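Local atomic coordinates of malonyl CoA-acyl carrier protein transacylase (PDB entry 3PTW), a protein that probably transfers malonyl groups from coenzyme A to acyl carrier protein, the step that supplies extender units for fatty acid synthesis. Residues I66-M71 with I104-G109; D212-I217 with L244-V249. One frame throughout, in Å; residues are numbered along the deposited sequence.

Interaction 1 of 2, residues I66-M71 with I104-G109; sequences IITTNM and INFEDG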
loop_
_atom_site.group_PDB
_atom_site.type_symbol
_atom_site.label_atom_id
_atom_site.label_comp_id
_atom_site.label_asym_id
_atom_site.label_seq_id
_atom_site.Cartn_x
_atom_site.Cartn_y
_atom_site.Cartn_z
ATOM N N ILE A 66 -5.424 -5.324 -7.321
ATOM C CA ILE A 66 -4.235 -4.453 -7.307
ATOM C C ILE A 66 -2.926 -5.246 -7.283
ATOM O O ILE A 66 -1.990 -4.942 -8.031
ATOM C CB ILE A 66 -4.304 -3.438 -6.138
ATOM C CG1 ILE A 66 -5.420 -2.431 -6.418
ATOM C CG2 ILE A 66 -2.946 -2.742 -5.901
ATOM C CD1 ILE A 66 -5.651 -1.440 -5.334
ATOM N N ILE A 67 -2.882 -6.285 -6.454
ATOM C CA ILE A 67 -1.696 -7.118 -6.321
ATOM C C ILE A 67 -1.274 -7.725 -7.666
ATOM O O ILE A 67 -0.081 -7.748 -7.986
ATOM C CB ILE A 67 -1.898 -8.214 -5.243
ATOM C CG1 ILE A 67 -1.946 -7.581 -3.841
ATOM C CG2 ILE A 67 -0.812 -9.292 -5.337
ATOM C CD1 ILE A 67 -0.717 -6.771 -3.447
ATOM N N THR A 68 -2.265 -8.194 -8.430
ATOM C CA THR A 68 -2.059 -8.749 -9.768
ATOM C C THR A 68 -1.557 -7.690 -10.734
ATOM O O THR A 68 -0.650 -7.939 -11.523
ATOM C CB THR A 68 -3.387 -9.341 -10.366
ATOM O OG1 THR A 68 -3.916 -10.342 -9.485
ATOM C CG2 THR A 68 -3.133 -9.958 -11.741
ATOM N N THR A 69 -2.187 -6.526 -10.683
ATOM C CA THR A 69 -1.834 -5.399 -11.533
ATOM C C THR A 69 -0.395 -4.930 -11.264
ATOM O O THR A 69 0.400 -4.773 -12.206
ATOM C CB THR A 69 -2.888 -4.284 -11.383
ATOM O OG1 THR A 69 -4.108 -4.727 -12.006
ATOM C CG2 THR A 69 -2.431 -2.969 -12.027
ATOM N N ASN A 70 -0.068 -4.744 -9.984
ATOM C CA ASN A 70 1.298 -4.418 -9.539
ATOM C C ASN A 70 2.353 -5.412 -10.057
ATOM O O ASN A 70 3.436 -5.012 -10.484
ATOM C CB ASN A 70 1.368 -4.312 -8.002
ATOM C CG ASN A 70 0.606 -3.099 -7.442
ATOM O OD1 ASN A 70 0.033 -2.318 -8.190
ATOM N ND2 ASN A 70 0.604 -2.943 -6.114
ATOM N N MET A 71 2.012 -6.700 -10.043
ATOM C CA MET A 71 2.934 -7.750 -10.464
ATOM C C MET A 71 3.126 -7.764 -11.990
ATOM O O MET A 71 4.256 -7.855 -12.482
ATOM C CB MET A 71 2.430 -9.108 -9.961
ATOM C CG MET A 71 3.394 -10.278 -10.137
ATOM S SD MET A 71 4.986 -10.133 -9.280
ATOM C CE MET A 71 5.646 -11.771 -9.587
ATOM N N ILE A 104 7.398 -14.244 -0.347
ATOM C CA ILE A 104 6.095 -14.819 -0.595
ATOM C C ILE A 104 5.964 -15.031 -2.095
ATOM O O ILE A 104 6.372 -14.200 -2.895
ATOM C CB ILE A 104 4.938 -13.925 -0.036
ATOM C CG1 ILE A 104 5.072 -13.746 1.492
ATOM C CG2 ILE A 104 3.580 -14.538 -0.349
ATOM C CD1 ILE A 104 4.126 -12.681 2.110
ATOM N N ASN A 105 5.410 -16.172 -2.449
ATOM C CA ASN A 105 5.112 -16.536 -3.820
ATOM C C ASN A 105 3.929 -15.698 -4.334
ATOM O O ASN A 105 3.031 -15.345 -3.570
ATOM C CB ASN A 105 4.809 -18.045 -3.817
ATOM C CG ASN A 105 4.170 -18.525 -5.073
ATOM O OD1 ASN A 105 2.990 -18.879 -5.070
ATOM N ND2 ASN A 105 4.939 -18.573 -6.161
ATOM N N PHE A 106 3.945 -15.357 -5.617
ATOM C CA PHE A 106 2.835 -14.609 -6.225
ATOM C C PHE A 106 1.447 -15.259 -6.033
ATOM O O PHE A 106 0.533 -14.611 -5.515
ATOM C CB PHE A 106 3.099 -14.312 -7.710
ATOM C CG PHE A 106 1.910 -13.712 -8.422
ATOM C CD1 PHE A 106 1.458 -12.436 -8.092
ATOM C CD2 PHE A 106 1.220 -14.441 -9.393
ATOM C CE1 PHE A 106 0.348 -11.886 -8.729
ATOM C CE2 PHE A 106 0.119 -13.898 -10.039
ATOM C CZ PHE A 106 -0.319 -12.615 -9.706
ATOM N N GLU A 107 1.291 -16.521 -6.445
ATOM C CA GLU A 107 0.022 -17.250 -6.273
ATOM C C GLU A 107 -0.485 -17.231 -4.819
ATOM O O GLU A 107 -1.674 -17.047 -4.580
ATOM C CB GLU A 107 0.119 -18.698 -6.777
ATOM C CG GLU A 107 0.114 -18.849 -8.296
ATOM C CD GLU A 107 1.504 -18.762 -8.918
ATOM O OE1 GLU A 107 1.714 -19.414 -9.963
ATOM O OE2 GLU A 107 2.391 -18.054 -8.371
ATOM N N ASP A 108 0.424 -17.417 -3.866
ATOM C CA ASP A 108 0.085 -17.347 -2.451
ATOM C C ASP A 108 -0.239 -15.915 -2.062
ATOM O O ASP A 108 -1.151 -15.666 -1.271
ATOM C CB ASP A 108 1.226 -17.898 -1.592
ATOM C CG ASP A 108 1.491 -19.367 -1.850
ATOM O OD1 ASP A 108 0.612 -20.060 -2.413
ATOM O OD2 ASP A 108 2.585 -19.835 -1.489
ATOM N N GLY A 109 0.501 -14.977 -2.644
ATOM C CA GLY A 109 0.234 -13.557 -2.458
ATOM C C GLY A 109 -1.196 -13.210 -2.810
ATOM O O GLY A 109 -1.945 -12.719 -1.963
#
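Phe106 and Met71 make the main apolar contact between 66-71 and 104-109. The phenyl ring reaches across to helix 59-79 and meets the methionine along its CD1-CE1 side: Met71 CG lies 3.5 Å from Phe106 CD1, and Met71 CB is 3.7 Å from Phe106 CE1. Both side chains have CG anti to the backbone N (chi1 -171° in Met71, 172° in Phe106), and the bend at chi2 of Met71 carries its thioether along the ring toward the root of Phe106, with Met71 CE 4.1 Å from Phe106 CB. The sulfur takes part in an oblique Met-aromatic contact, with Met71 SD 5.2 Å from the centroid of the Phe106 ring and 42° off its normal.

The edge of the same ring is turned to the backbone of helix 59-79. Thr68 CA and Ile67 O lie near the ring plane, with Thr68 CA 4.1 Å from Phe106 CE1. Ile67 adds a looser apolar touch through CG2, 4.4 Å from Phe106 CE1, where the backbones come nearest, the CA of Ile67 being 7.8 Å from the CA of Gly109.

The setting is the acyltransferase fold, where helix 106-122 starts beside helix 59-79. Asn105 is its N-cap: its OD1 accepts from Asp108 N at 3.2 Å, with the donor above the carbonyl plane; Phe106 follows directly as the first residue of the helix. Helix 27-40 packs alongside, its Val32 touching both Met71 and Phe106.

No hydrogen bond joins the two segments, and polar groups beside the ring are served by other parts of the chain. Thr68 OG1 bonds to Pro64 O within its own helix and to Ser36 OG of helix 27-40, while Glu107 OE2 forms a salt bridge with Arg35 of that same helix.

Interaction 2 of 2, residues D212-I217 with L244-V249; sequences DELNKI and LLTSQV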
loop_
_atom_site.group_PDB
_atom_site.type_symbol
_atom_site.label_atom_id
_atom_site.label_comp_id
_atom_site.label_asym_id
_atom_site.label_seq_id
_atom_site.Cartn_x
_atom_site.Cartn_y
_atom_site.Cartn_z
ATOM N N ASP A 212 -3.963 -16.740 11.252
ATOM C CA ASP A 212 -4.275 -18.159 10.979
ATOM C C ASP A 212 -3.998 -18.527 9.528
ATOM O O ASP A 212 -3.418 -19.576 9.249
ATOM C CB ASP A 212 -5.714 -18.498 11.388
ATOM C CG ASP A 212 -5.887 -18.544 12.895
ATOM O OD1 ASP A 212 -7.030 -18.373 13.382
ATOM O OD2 ASP A 212 -4.870 -18.742 13.606
ATOM N N GLU A 213 -4.397 -17.655 8.613
ATOM C CA GLU A 213 -4.115 -17.835 7.179
ATOM C C GLU A 213 -2.620 -17.779 6.846
ATOM O O GLU A 213 -2.099 -18.649 6.143
ATOM C CB GLU A 213 -4.863 -16.775 6.357
ATOM C CG GLU A 213 -6.378 -16.961 6.337
ATOM C CD GLU A 213 -6.796 -18.379 5.968
ATOM O OE1 GLU A 213 -6.251 -18.940 4.984
ATOM O OE2 GLU A 213 -7.665 -18.922 6.685
ATOM N N LEU A 214 -1.941 -16.745 7.340
ATOM C CA LEU A 214 -0.486 -16.628 7.187
ATOM C C LEU A 214 0.257 -17.900 7.627
ATOM O O LEU A 214 1.157 -18.351 6.930
ATOM C CB LEU A 214 0.062 -15.382 7.919
ATOM C CG LEU A 214 -0.162 -14.006 7.267
ATOM C CD1 LEU A 214 0.007 -12.866 8.279
ATOM C CD2 LEU A 214 0.791 -13.789 6.064
ATOM N N ASN A 215 -0.138 -18.476 8.765
ATOM C CA ASN A 215 0.481 -19.706 9.280
ATOM C C ASN A 215 0.377 -20.936 8.349
ATOM O O ASN A 215 1.130 -21.903 8.511
ATOM C CB ASN A 215 -0.072 -20.044 10.668
ATOM C CG ASN A 215 0.529 -19.181 11.769
ATOM O OD1 ASN A 215 1.648 -18.705 11.654
ATOM N ND2 ASN A 215 -0.212 -18.995 12.854
ATOM N N LYS A 216 -0.555 -20.891 7.393
ATOM C CA LYS A 216 -0.776 -22.004 6.455
ATOM C C LYS A 216 0.142 -21.969 5.231
ATOM O O LYS A 216 0.382 -23.003 4.614
ATOM C CB LYS A 216 -2.234 -22.055 5.974
ATOM C CG LYS A 216 -3.273 -22.405 7.033
ATOM C CD LYS A 216 -4.645 -21.935 6.554
ATOM C CE LYS A 216 -5.772 -22.379 7.462
ATOM N NZ LYS A 216 -6.527 -23.494 6.824
ATOM N N ILE A 217 0.664 -20.801 4.878
ATOM C CA ILE A 217 1.427 -20.708 3.628
ATOM C C ILE A 217 2.938 -20.730 3.866
ATOM O O ILE A 217 3.403 -20.592 4.997
ATOM C CB ILE A 217 0.985 -19.506 2.697
ATOM C CG1 ILE A 217 1.793 -18.223 2.971
ATOM C CG2 ILE A 217 -0.539 -19.302 2.697
ATOM C CD1 ILE A 217 1.078 -17.148 3.727
ATOM N N LEU A 244 4.462 -9.075 11.923
ATOM C CA LEU A 244 4.497 -7.743 11.310
ATOM C C LEU A 244 3.351 -7.530 10.316
ATOM O O LEU A 244 2.928 -6.404 10.093
ATOM C CB LEU A 244 5.838 -7.502 10.632
ATOM C CG LEU A 244 6.880 -6.618 11.352
ATOM C CD1 LEU A 244 6.711 -6.507 12.865
ATOM C CD2 LEU A 244 8.267 -7.091 11.015
ATOM N N LEU A 245 2.859 -8.621 9.741
ATOM C CA LEU A 245 1.774 -8.571 8.753
ATOM C C LEU A 245 0.431 -8.647 9.484
ATOM O O LEU A 245 -0.567 -8.040 9.077
ATOM C CB LEU A 245 1.929 -9.725 7.765
ATOM C CG LEU A 245 2.315 -9.537 6.292
ATOM C CD1 LEU A 245 3.050 -8.238 5.975
ATOM C CD2 LEU A 245 3.076 -10.762 5.796
ATOM N N THR A 246 0.432 -9.379 10.587
ATOM C CA THR A 246 -0.708 -9.422 11.499
ATOM C C THR A 246 -0.955 -8.033 12.090
ATOM O O THR A 246 -2.042 -7.489 11.927
ATOM C CB THR A 246 -0.473 -10.487 12.587
ATOM O OG1 THR A 246 -0.620 -11.778 11.985
ATOM C CG2 THR A 246 -1.452 -10.348 13.756
ATOM N N SER A 247 0.056 -7.478 12.766
ATOM C CA SER A 247 0.021 -6.107 13.301
ATOM C C SER A 247 -0.398 -5.010 12.295
ATOM O O SER A 247 -1.109 -4.070 12.656
ATOM C CB SER A 247 1.393 -5.746 13.883
ATOM O OG SER A 247 1.709 -6.573 14.983
ATOM N N GLN A 248 0.039 -5.135 11.038
ATOM C CA GLN A 248 -0.161 -4.096 10.018
ATOM C C GLN A 248 -1.612 -3.624 9.861
ATOM O O GLN A 248 -1.863 -2.412 9.713
ATOM C CB GLN A 248 0.400 -4.554 8.656
ATOM C CG GLN A 248 0.518 -3.431 7.623
ATOM C CD GLN A 248 0.502 -3.929 6.188
ATOM O OE1 GLN A 248 -0.257 -4.851 5.839
ATOM N NE2 GLN A 248 1.319 -3.315 5.343
ATOM N N VAL A 249 -2.561 -4.565 9.864
ATOM C CA VAL A 249 -3.972 -4.212 9.658
ATOM C C VAL A 249 -4.576 -3.476 10.872
ATOM O O VAL A 249 -5.570 -2.772 10.751
ATOM C CB VAL A 249 -4.847 -5.446 9.265
ATOM C CG1 VAL A 249 -4.191 -6.232 8.125
ATOM C CG2 VAL A 249 -5.107 -6.356 10.472
#
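Leu214, late in helix 204-214, faces helix 241-248 where the two backbones come closest, its CA 8.4 Å from the CA of Thr246; a type I turn from Leu214 to Ile217 then leads the chain onward.

Leu214 carries its side of the contact alone, and its two methyls divide the work. Leu214 CD1 sits against the root of the opposing leucine, 3.7 Å from Leu245 CB, and also approaches the threonine hydroxyl, 3.9 Å from Thr246 OG1. The other branch, Leu214 CD2, meets a methyl: it is 3.8 Å from Leu245 CD2. With CG anti to the carbonyl carbon (chi1 -76°), the isobutyl group of Leu214 extends across the gap, and the two leucines cross at about a right angle.

Thr246 presents its hydroxyl to this methyl without a polar exchange. Its OG1 bonds to Ile242 O, one turn back in its own helix, so the oxygen has a partner while it packs against carbon. No hydrogen bond crosses between the segments; the join is made by van der Waals contact. Thr246 also touches Ala207 and Glu211, which carries the packing back along helix 204-214.

Further along the second segment, Gln248 takes a different course: its side chain bonds to Ser91 O and to Arg116, and its backbone O accepts a hydrogen bond from His199 ND1. Ser91 lies in a GxSxG sequence at a tight turn between strand 86-89 and helix 93-100, consistent with the nucleophile elbow of the family, where it would probably carry the acyl group. Leu245 also rests on Glu94, Tyr95 and Leu98 of helix 93-100, which follows strand 86-89 of the mixed sheet, and Leu214 on Leu112 of helix 106-122, so helices 204-214 and 241-248 join where those two also meet them.

In the fold
Both contacts are interior, interaction 1 about 13 Å and interaction 2 about 16 Å from the centre of the chain to the contact centres, yet they join different helix pairs: 59-79 with 106-122, and 204-214 with 241-248. Both also touch helix 93-100, through Met71 and Leu245, and Leu214 reaches helix 106-122, whose first turn belongs to interaction 1. The two even touch directly, Ile104 CD1 lying 4.3 Å from Leu245 CD2. Their chemistry differs: an aromatic ring with a thioether beside a capped helix start in one, aliphatic branches near a helix end in the other, with 115 against 214 Å² buried in interaction 1.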